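N-carbamoylsarcosine amidase related protein (PDB 3EEF) probably hydrolyses N-carbamoylsarcosine as a zinc-binding amidase of the isochorismatase-like cysteine hydrolase family in the archaeon Thermoplasma acidophilum. Local coordinates at residues Thr112-Gly117 / Ile139-Ala144; Pro44-Asn49 / Tyr86-His91; Asn135-Val140 / Gly162-Arg167. One frame throughout, in Å; residues are numbered along the deposited sequence.

Contact 1 (Thr112-Gly117 / Ile139-Ala144)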
loop_
_atom_site.group_PDB
_atom_site.type_symbol
_atom_site.label_atom_id
_atom_site.label_comp_id
_atom_site.label_asym_id
_atom_site.label_seq_id
_atom_site.Cartn_x
_atom_site.Cartn_y
_atom_site.Cartn_z
ATOM N N THR A 112 -6.324 -4.326 18.110
ATOM C CA THR A 112 -6.786 -5.688 17.972
ATOM C C THR A 112 -7.976 -5.693 17.041
ATOM O O THR A 112 -8.888 -4.857 17.195
ATOM C CB THR A 112 -7.224 -6.253 19.319
ATOM O OG1 THR A 112 -6.143 -6.130 20.242
ATOM C CG2 THR A 112 -7.632 -7.760 19.214
ATOM N N VAL A 113 -7.981 -6.614 16.080
ATOM C CA VAL A 113 -9.151 -6.785 15.228
ATOM C C VAL A 113 -9.877 -8.028 15.625
ATOM O O VAL A 113 -9.267 -9.069 15.883
ATOM C CB VAL A 113 -8.797 -6.848 13.700
ATOM C CG1 VAL A 113 -8.314 -5.455 13.223
ATOM C CG2 VAL A 113 -7.786 -7.927 13.412
ATOM N N VAL A 114 -11.185 -7.916 15.728
ATOM C CA VAL A 114 -12.016 -9.109 15.940
ATOM C C VAL A 114 -12.707 -9.406 14.650
ATOM O O VAL A 114 -13.381 -8.539 14.099
ATOM C CB VAL A 114 -13.064 -8.895 17.033
ATOM C CG1 VAL A 114 -13.856 -10.181 17.237
ATOM C CG2 VAL A 114 -12.371 -8.460 18.314
ATOM N N LEU A 115 -12.521 -10.618 14.156
ATOM C CA LEU A 115 -12.956 -10.994 12.797
ATOM C C LEU A 115 -14.134 -11.966 12.816
ATOM O O LEU A 115 -14.083 -12.996 13.461
ATOM C CB LEU A 115 -11.799 -11.665 12.046
ATOM C CG LEU A 115 -10.540 -10.859 11.829
ATOM C CD1 LEU A 115 -9.478 -11.711 11.117
ATOM C CD2 LEU A 115 -10.870 -9.604 11.023
ATOM N N ILE A 116 -15.196 -11.625 12.112
ATOM C CA ILE A 116 -16.275 -12.550 11.871
ATOM C C ILE A 116 -16.701 -12.458 10.403
ATOM O O ILE A 116 -16.364 -11.477 9.708
ATOM C CB ILE A 116 -17.470 -12.242 12.807
ATOM C CG1 ILE A 116 -18.162 -10.935 12.440
ATOM C CG2 ILE A 116 -17.005 -12.194 14.272
ATOM C CD1 ILE A 116 -19.388 -10.646 13.324
ATOM N N GLY A 117 -17.421 -13.477 9.931
ATOM C CA GLY A 117 -18.028 -13.466 8.588
ATOM C C GLY A 117 -17.549 -14.575 7.662
ATOM O O GLY A 117 -17.112 -15.625 8.108
ATOM N N ILE A 139 -8.319 -11.715 16.770
ATOM C CA ILE A 139 -9.257 -12.590 17.420
ATOM C C ILE A 139 -10.260 -12.989 16.368
ATOM O O ILE A 139 -10.684 -12.151 15.572
ATOM C CB ILE A 139 -10.016 -11.839 18.577
ATOM C CG1 ILE A 139 -9.016 -11.404 19.665
ATOM C CG2 ILE A 139 -11.164 -12.692 19.162
ATOM C CD1 ILE A 139 -9.651 -10.558 20.789
ATOM N N VAL A 140 -10.628 -14.265 16.363
ATOM C CA VAL A 140 -11.655 -14.796 15.486
ATOM C C VAL A 140 -12.778 -15.459 16.301
ATOM O O VAL A 140 -12.514 -16.222 17.206
ATOM C CB VAL A 140 -11.043 -15.833 14.537
ATOM C CG1 VAL A 140 -12.073 -16.270 13.485
ATOM C CG2 VAL A 140 -9.818 -15.260 13.876
ATOM N N VAL A 141 -14.028 -15.136 15.991
ATOM C CA VAL A 141 -15.181 -15.719 16.667
ATOM C C VAL A 141 -15.670 -16.949 15.914
ATOM O O VAL A 141 -16.476 -16.818 15.014
ATOM C CB VAL A 141 -16.297 -14.676 16.796
ATOM C CG1 VAL A 141 -17.492 -15.218 17.604
ATOM C CG2 VAL A 141 -15.721 -13.422 17.433
ATOM N N GLU A 142 -15.177 -18.131 16.301
ATOM C CA GLU A 142 -15.362 -19.366 15.538
ATOM C C GLU A 142 -16.787 -19.624 15.048
ATOM O O GLU A 142 -16.979 -19.966 13.887
ATOM C CB GLU A 142 -14.838 -20.595 16.300
ATOM C CG GLU A 142 -15.520 -20.896 17.640
ATOM C CD GLU A 142 -14.944 -22.130 18.382
ATOM O OE1 GLU A 142 -14.099 -22.874 17.841
ATOM O OE2 GLU A 142 -15.347 -22.353 19.540
ATOM N N ASP A 143 -17.772 -19.405 15.912
ATOM C CA ASP A 143 -19.165 -19.704 15.591
ATOM C C ASP A 143 -19.771 -18.646 14.724
ATOM O O ASP A 143 -20.873 -18.825 14.189
ATOM C CB ASP A 143 -20.042 -19.936 16.852
ATOM C CG ASP A 143 -20.014 -18.778 17.817
ATOM O OD1 ASP A 143 -18.946 -18.142 17.985
ATOM O OD2 ASP A 143 -21.071 -18.502 18.417
ATOM N N ALA A 144 -19.055 -17.546 14.575
ATOM C CA ALA A 144 -19.498 -16.497 13.685
ATOM C C ALA A 144 -18.695 -16.506 12.382
ATOM O O ALA A 144 -18.801 -15.598 11.585
ATOM C CB ALA A 144 -19.420 -15.155 14.377
#
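I139 N donates to V113 O across 2.9 Å, and the carbonyl of I139 is in turn gripped by the amide of L115, with L115 N and I139 O 2.8 Å apart. The same I139 O also receives the CA-H of V114, so a single carbonyl oxygen serves two neighbouring residues of the partner strand. Further on, V141 N reaches L115 O only weakly, at 3.3 Å.

Beside these bonds the branched residues interlock. CG1 of V114, set anti to the backbone N (chi1 -178°), meets V141 CG2 at 3.7 Å, while its CG2 faces I139 CB. A beta-branched valine suits this place because its two branches reach different neighbours at once. I116 and V141 lie side by side and point the same way; CG2 of I116 is 3.6 Å from V141 CB and also touches A144 CB. At the tip of I139, CD1 rests on CG2 of T112.

The two strands are the parallel neighbours of a right-handed beta-alpha-beta crossover, 112-116 and 137-141 joined through helix 123-133, in the alpha/beta sheet of the isochorismatase fold. The chain then bends through a type I turn from V141 to A144, closed by A144 N bonding to V141 O, and this brings A144 O to the amide of G117 at 3.0 Å. G117 has backbone angles at which a CB would press on the preceding carbonyl oxygen, which favours glycine there.

Outside the pair, strand 3-8 flanks 112-116 on its other edge. F38 and A31 of helix 22-40 cover V114 and I116 respectively, and V34 of the same helix covers V141. In the turn, E142 forms salt bridges with R167 and K154.

Contact 2 (Pro44-Asn49 / Tyr86-His91)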
loop_
_atom_site.group_PDB
_atom_site.type_symbol
_atom_site.label_atom_id
_atom_site.label_comp_id
_atom_site.label_asym_id
_atom_site.label_seq_id
_atom_site.Cartn_x
_atom_site.Cartn_y
_atom_site.Cartn_z
ATOM N N PRO A 44 -15.697 0.431 17.596
ATOM C CA PRO A 44 -15.958 0.500 16.167
ATOM C C PRO A 44 -16.394 -0.837 15.549
ATOM O O PRO A 44 -15.855 -1.899 15.873
ATOM C CB PRO A 44 -14.613 0.941 15.575
ATOM C CG PRO A 44 -13.768 1.361 16.718
ATOM C CD PRO A 44 -14.269 0.610 17.898
ATOM N N VAL A 45 -17.370 -0.748 14.658
ATOM C CA VAL A 45 -17.848 -1.886 13.876
ATOM C C VAL A 45 -17.710 -1.512 12.415
ATOM O O VAL A 45 -18.210 -0.469 11.993
ATOM C CB VAL A 45 -19.292 -2.176 14.176
ATOM C CG1 VAL A 45 -19.867 -3.172 13.132
ATOM C CG2 VAL A 45 -19.429 -2.699 15.627
ATOM N N VAL A 46 -17.005 -2.349 11.655
ATOM C CA VAL A 46 -16.724 -2.081 10.261
ATOM C C VAL A 46 -17.126 -3.253 9.367
ATOM O O VAL A 46 -16.597 -4.343 9.496
ATOM C CB VAL A 46 -15.211 -1.832 10.060
ATOM C CG1 VAL A 46 -14.927 -1.513 8.586
ATOM C CG2 VAL A 46 -14.713 -0.714 11.012
ATOM N N TYR A 47 -18.049 -3.004 8.453
ATOM C CA TYR A 47 -18.440 -3.992 7.485
ATOM C C TYR A 47 -17.563 -3.811 6.270
ATOM O O TYR A 47 -17.424 -2.704 5.768
ATOM C CB TYR A 47 -19.911 -3.823 7.080
ATOM C CG TYR A 47 -20.939 -4.069 8.182
ATOM C CD1 TYR A 47 -21.660 -5.262 8.243
ATOM C CD2 TYR A 47 -21.204 -3.102 9.143
ATOM C CE1 TYR A 47 -22.614 -5.470 9.236
ATOM C CE2 TYR A 47 -22.149 -3.314 10.148
ATOM C CZ TYR A 47 -22.851 -4.492 10.188
ATOM O OH TYR A 47 -23.797 -4.681 11.181
ATOM N N VAL A 48 -16.978 -4.915 5.800
ATOM C CA VAL A 48 -16.189 -4.924 4.589
ATOM C C VAL A 48 -16.841 -5.934 3.612
ATOM O O VAL A 48 -16.810 -7.119 3.859
ATOM C CB VAL A 48 -14.684 -5.235 4.877
ATOM C CG1 VAL A 48 -14.031 -4.115 5.615
ATOM C CG2 VAL A 48 -14.534 -6.460 5.730
ATOM N N ASN A 49 -17.409 -5.434 2.509
ATOM C CA ASN A 49 -18.224 -6.213 1.565
ATOM C C ASN A 49 -17.723 -6.161 0.148
ATOM O O ASN A 49 -17.488 -5.079 -0.407
ATOM C CB ASN A 49 -19.633 -5.652 1.553
ATOM C CG ASN A 49 -20.175 -5.490 2.930
ATOM O OD1 ASN A 49 -20.149 -6.437 3.713
ATOM N ND2 ASN A 49 -20.633 -4.293 3.262
ATOM N N TYR A 86 -19.230 1.520 10.288
ATOM C CA TYR A 86 -18.611 1.796 8.998
ATOM C C TYR A 86 -18.969 0.706 7.930
ATOM O O TYR A 86 -19.034 -0.479 8.257
ATOM C CB TYR A 86 -17.112 1.916 9.212
ATOM C CG TYR A 86 -16.707 3.077 10.122
ATOM C CD1 TYR A 86 -16.309 4.271 9.576
ATOM C CD2 TYR A 86 -16.728 2.966 11.519
ATOM C CE1 TYR A 86 -15.908 5.326 10.359
ATOM C CE2 TYR A 86 -16.336 4.027 12.331
ATOM C CZ TYR A 86 -15.913 5.206 11.728
ATOM O OH TYR A 86 -15.526 6.315 12.439
ATOM N N VAL A 87 -19.262 1.114 6.687
ATOM C CA VAL A 87 -19.544 0.161 5.602
ATOM C C VAL A 87 -18.587 0.452 4.427
ATOM O O VAL A 87 -18.623 1.545 3.838
ATOM C CB VAL A 87 -21.000 0.209 5.127
ATOM C CG1 VAL A 87 -21.266 -0.880 4.047
ATOM C CG2 VAL A 87 -21.969 0.076 6.308
ATOM N N LEU A 88 -17.726 -0.531 4.130
ATOM C CA LEU A 88 -16.662 -0.402 3.155
ATOM C C LEU A 88 -16.942 -1.363 1.987
ATOM O O LEU A 88 -17.441 -2.514 2.185
ATOM C CB LEU A 88 -15.293 -0.732 3.776
ATOM C CG LEU A 88 -14.476 0.325 4.529
ATOM C CD1 LEU A 88 -15.366 1.193 5.414
ATOM C CD2 LEU A 88 -13.330 -0.300 5.353
ATOM N N GLU A 89 -16.655 -0.870 0.778
ATOM C CA GLU A 89 -16.694 -1.696 -0.413
ATOM C C GLU A 89 -15.284 -2.176 -0.638
ATOM O O GLU A 89 -14.345 -1.391 -0.537
ATOM C CB GLU A 89 -17.163 -0.895 -1.630
ATOM C CG GLU A 89 -18.639 -0.510 -1.617
ATOM C CD GLU A 89 -18.959 0.499 -2.700
ATOM O OE1 GLU A 89 -18.699 0.202 -3.872
ATOM O OE2 GLU A 89 -19.444 1.606 -2.383
ATOM N N LYS A 90 -15.130 -3.459 -0.943
ATOM C CA LYS A 90 -13.833 -4.024 -1.275
ATOM C C LYS A 90 -13.889 -4.766 -2.621
ATOM O O LYS A 90 -14.950 -5.237 -3.031
ATOM C CB LYS A 90 -13.349 -4.944 -0.145
ATOM C CG LYS A 90 -14.098 -6.277 0.015
ATOM C CD LYS A 90 -13.424 -7.131 1.096
ATOM C CE LYS A 90 -14.053 -8.484 1.230
ATOM N NZ LYS A 90 -13.500 -9.502 0.254
ATOM N N HIS A 91 -12.736 -4.873 -3.281
ATOM C CA HIS A 91 -12.626 -5.498 -4.599
ATOM C C HIS A 91 -11.707 -6.743 -4.662
ATOM O O HIS A 91 -11.516 -7.300 -5.744
ATOM C CB HIS A 91 -12.139 -4.446 -5.600
ATOM C CG HIS A 91 -13.191 -3.431 -5.922
ATOM N ND1 HIS A 91 -14.075 -3.587 -6.971
ATOM C CD2 HIS A 91 -13.541 -2.277 -5.292
ATOM C CE1 HIS A 91 -14.909 -2.564 -6.987
ATOM N NE2 HIS A 91 -14.606 -1.753 -5.980
#
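V46 and L88 meet on one face of two parallel neighbouring strands, 45-49 and 86-90, which belong to the doubly wound alpha/beta sheet of the isochorismatase fold. CG1 of V46 is 3.8 Å from L88 CD2, and the two side chains cross at a slant. V48 instead runs beside L88 in the same direction, bringing its CG1 to that same CD2. One leucine methyl thus touches both valines, and L101 and I104 of helix 101-107 cover the leucine.

Further back on this face, the CB of Y86 packs against V46 CG2. The Y86 ring turns its edge to V45 O and meets Y53 of a second subunit edge to face; tyrosine suits the spot because its flat ring offers a surface for that contact. On the other face Y47 has its CG anti to the carbonyl carbon (chi1 -65°), and its ring edge lies against Y86 O, with CD2 3.5 Å from that oxygen. N49 crosses V87 obliquely, placing ND2 3.6 Å from V87 CG1.

Regular backbone bonds fix this register: Y47 N and L88 N each donate to the opposite strand, to Y86 O and Y47 O respectively, both at 2.7 Å. At the end of the pair K90 N bonds to N49 O at 2.9 Å, the donor standing 43° out of the carbonyl plane.

The K90 chain runs back over the N49 and V48 backbone, with CE 4.0 Å from V48 O. Its amine forms a salt bridge with the zinc ligand D50 and bonds to the carbonyls of A92 and Y93; a long side chain suits this place by carrying an amine from the N49 backbone to D50. K90 CG sits between its own backbone N and carbonyl carbon (chi1 71°), 3.6 Å from N49 O.

Contact 3 (Asn135-Val140 / Gly162-Arg167)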
loop_
_atom_site.group_PDB
_atom_site.type_symbol
_atom_site.label_atom_id
_atom_site.label_comp_id
_atom_site.label_asym_id
_atom_site.label_seq_id
_atom_site.Cartn_x
_atom_site.Cartn_y
_atom_site.Cartn_z
ATOM N N ASN A 135 0.549 -5.197 12.206
ATOM C CA ASN A 135 0.813 -5.228 13.646
ATOM C C ASN A 135 -0.412 -5.152 14.565
ATOM O O ASN A 135 -0.283 -4.802 15.732
ATOM C CB ASN A 135 1.803 -4.099 14.019
ATOM C CG ASN A 135 2.680 -4.432 15.245
ATOM O OD1 ASN A 135 3.176 -5.561 15.408
ATOM N ND2 ASN A 135 2.897 -3.424 16.097
ATOM N N TYR A 136 -1.587 -5.484 14.052
ATOM C CA TYR A 136 -2.754 -5.742 14.883
ATOM C C TYR A 136 -2.657 -7.112 15.540
ATOM O O TYR A 136 -2.064 -8.039 14.976
ATOM C CB TYR A 136 -4.031 -5.693 14.040
ATOM C CG TYR A 136 -4.266 -4.330 13.466
ATOM C CD1 TYR A 136 -4.773 -3.310 14.265
ATOM C CD2 TYR A 136 -3.917 -4.034 12.163
ATOM C CE1 TYR A 136 -4.960 -2.039 13.769
ATOM C CE2 TYR A 136 -4.081 -2.744 11.654
ATOM C CZ TYR A 136 -4.610 -1.759 12.462
ATOM O OH TYR A 136 -4.790 -0.490 11.982
ATOM N N ARG A 137 -3.238 -7.247 16.728
ATOM C CA ARG A 137 -3.546 -8.584 17.272
ATOM C C ARG A 137 -4.864 -9.033 16.678
ATOM O O ARG A 137 -5.684 -8.204 16.247
ATOM C CB ARG A 137 -3.651 -8.593 18.795
ATOM C CG ARG A 137 -2.357 -8.222 19.523
ATOM C CD ARG A 137 -1.248 -9.289 19.378
ATOM N NE ARG A 137 -1.688 -10.653 19.721
ATOM C CZ ARG A 137 -2.027 -11.091 20.950
ATOM N NH1 ARG A 137 -1.997 -10.278 22.009
ATOM N NH2 ARG A 137 -2.402 -12.369 21.128
ATOM N N ILE A 138 -5.060 -10.357 16.646
ATOM C CA ILE A 138 -6.177 -10.940 15.943
ATOM C C ILE A 138 -6.998 -11.884 16.812
ATOM O O ILE A 138 -6.444 -12.768 17.462
ATOM C CB ILE A 138 -5.711 -11.728 14.698
ATOM C CG1 ILE A 138 -4.924 -10.803 13.727
ATOM C CG2 ILE A 138 -6.941 -12.380 14.001
ATOM C CD1 ILE A 138 -3.982 -11.507 12.680
ATOM N N ILE A 139 -8.319 -11.715 16.770
ATOM C CA ILE A 139 -9.257 -12.590 17.420
ATOM C C ILE A 139 -10.260 -12.989 16.368
ATOM O O ILE A 139 -10.684 -12.151 15.572
ATOM C CB ILE A 139 -10.016 -11.839 18.577
ATOM C CG1 ILE A 139 -9.016 -11.404 19.665
ATOM C CG2 ILE A 139 -11.164 -12.692 19.162
ATOM C CD1 ILE A 139 -9.651 -10.558 20.789
ATOM N N VAL A 140 -10.628 -14.265 16.363
ATOM C CA VAL A 140 -11.655 -14.796 15.486
ATOM C C VAL A 140 -12.778 -15.459 16.301
ATOM O O VAL A 140 -12.514 -16.222 17.206
ATOM C CB VAL A 140 -11.043 -15.833 14.537
ATOM C CG1 VAL A 140 -12.073 -16.270 13.485
ATOM C CG2 VAL A 140 -9.818 -15.260 13.876
ATOM N N GLY A 162 -1.144 -16.278 14.733
ATOM C CA GLY A 162 -1.192 -16.158 16.186
ATOM C C GLY A 162 -2.543 -15.748 16.729
ATOM O O GLY A 162 -2.622 -15.181 17.816
ATOM N N ALA A 163 -3.618 -16.030 15.988
ATOM C CA ALA A 163 -4.973 -15.608 16.394
ATOM C C ALA A 163 -5.408 -16.340 17.638
ATOM O O ALA A 163 -5.036 -17.510 17.842
ATOM C CB ALA A 163 -6.001 -15.855 15.298
ATOM N N THR A 164 -6.183 -15.659 18.481
ATOM C CA THR A 164 -6.863 -16.343 19.555
ATOM C C THR A 164 -8.313 -16.517 19.121
ATOM O O THR A 164 -8.936 -15.580 18.616
ATOM C CB THR A 164 -6.808 -15.563 20.860
ATOM O OG1 THR A 164 -7.558 -14.362 20.698
ATOM C CG2 THR A 164 -5.390 -15.206 21.238
ATOM N N VAL A 165 -8.854 -17.706 19.374
ATOM C CA VAL A 165 -10.189 -18.091 18.940
ATOM C C VAL A 165 -11.174 -17.998 20.116
ATOM O O VAL A 165 -10.901 -18.495 21.195
ATOM C CB VAL A 165 -10.152 -19.538 18.408
ATOM C CG1 VAL A 165 -11.518 -19.969 17.910
ATOM C CG2 VAL A 165 -9.088 -19.685 17.308
ATOM N N LYS A 166 -12.315 -17.356 19.903
ATOM C CA LYS A 166 -13.328 -17.188 20.934
ATOM C C LYS A 166 -14.676 -17.630 20.404
ATOM O O LYS A 166 -14.817 -17.840 19.202
ATOM C CB LYS A 166 -13.422 -15.716 21.352
ATOM C CG LYS A 166 -12.191 -15.180 22.099
ATOM C CD LYS A 166 -11.935 -15.928 23.403
ATOM C CE LYS A 166 -11.028 -15.138 24.348
ATOM N NZ LYS A 166 -10.439 -16.025 25.403
ATOM N N ARG A 167 -15.661 -17.748 21.296
ATOM C CA ARG A 167 -17.039 -18.003 20.898
ATOM C C ARG A 167 -17.871 -16.752 21.104
ATOM O O ARG A 167 -17.502 -15.864 21.879
ATOM C CB ARG A 167 -17.634 -19.177 21.666
ATOM C CG ARG A 167 -16.701 -20.369 21.740
ATOM C CD ARG A 167 -17.409 -21.652 22.121
ATOM N NE ARG A 167 -17.890 -22.358 20.936
ATOM C CZ ARG A 167 -19.126 -22.294 20.440
ATOM N NH1 ARG A 167 -20.073 -21.552 21.013
ATOM N NH2 ARG A 167 -19.420 -22.999 19.354
#
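T164 and I139 pair at the border of the sheet, where the short strand 164-166 lies parallel to 137-140 as the outermost strand within this chain. The contact is a partly buried parallel strand pair, away from the zinc site. Its backbone bonds run from T164 N to I138 O and from V140 N to T164 O, both 3.1 Å, followed by K166 N to V140 O at 2.9 Å.

Small and branched side chains cover the two faces. On the face carrying I138 and V140, CB of A163 packs on CG2 of I138 at 3.8 Å and also touches CG2 of V140, so the single methyl of alanine meets both. On the other face T164 places its OG1 between its own backbone N and carbonyl carbon (chi1 66°), and that oxygen lies 3.5 Å from CG1 of I139. CG2 of I139 meets CG of K166 at 4.0 Å; beyond this point the lysine leads away, as fits a residue exposed at the edge. R137 crosses T164 at about a right angle, its NH2 beside the threonine CG2. G162, the first residue past the preceding helix, has a positive phi, which favours glycine.

Helix 153-161 covers the face of I138 and V140, with F157 against both V140 and A163 and Y161 against I138, while strand 112-116 borders 137-140 on the opposite edge.

How the contacts relate
All three contacts belong to one parallel sheet, ordered 86-90, 45-50, 3-8, 112-116, 137-141, 164-166. Contact 2 forms one border and closes first along the chain; contacts 1 and 3 follow, sharing strand 137-141 with I139 and V140 in common. Their centres lie about 7 Å apart, and they touch directly: V113 N probably hydrogen-bonds to R137 O at 2.8 Å. Contact 2 lies across strand 3-8, on the opposite side of the chain's centre from contact 1; its centre is about 15 Å from that of contact 1 and 19 Å from that of contact 3. It brings the K90 side chain to about 5 Å from the bound zinc ion, whereas contact 3 builds the far border, away from that site.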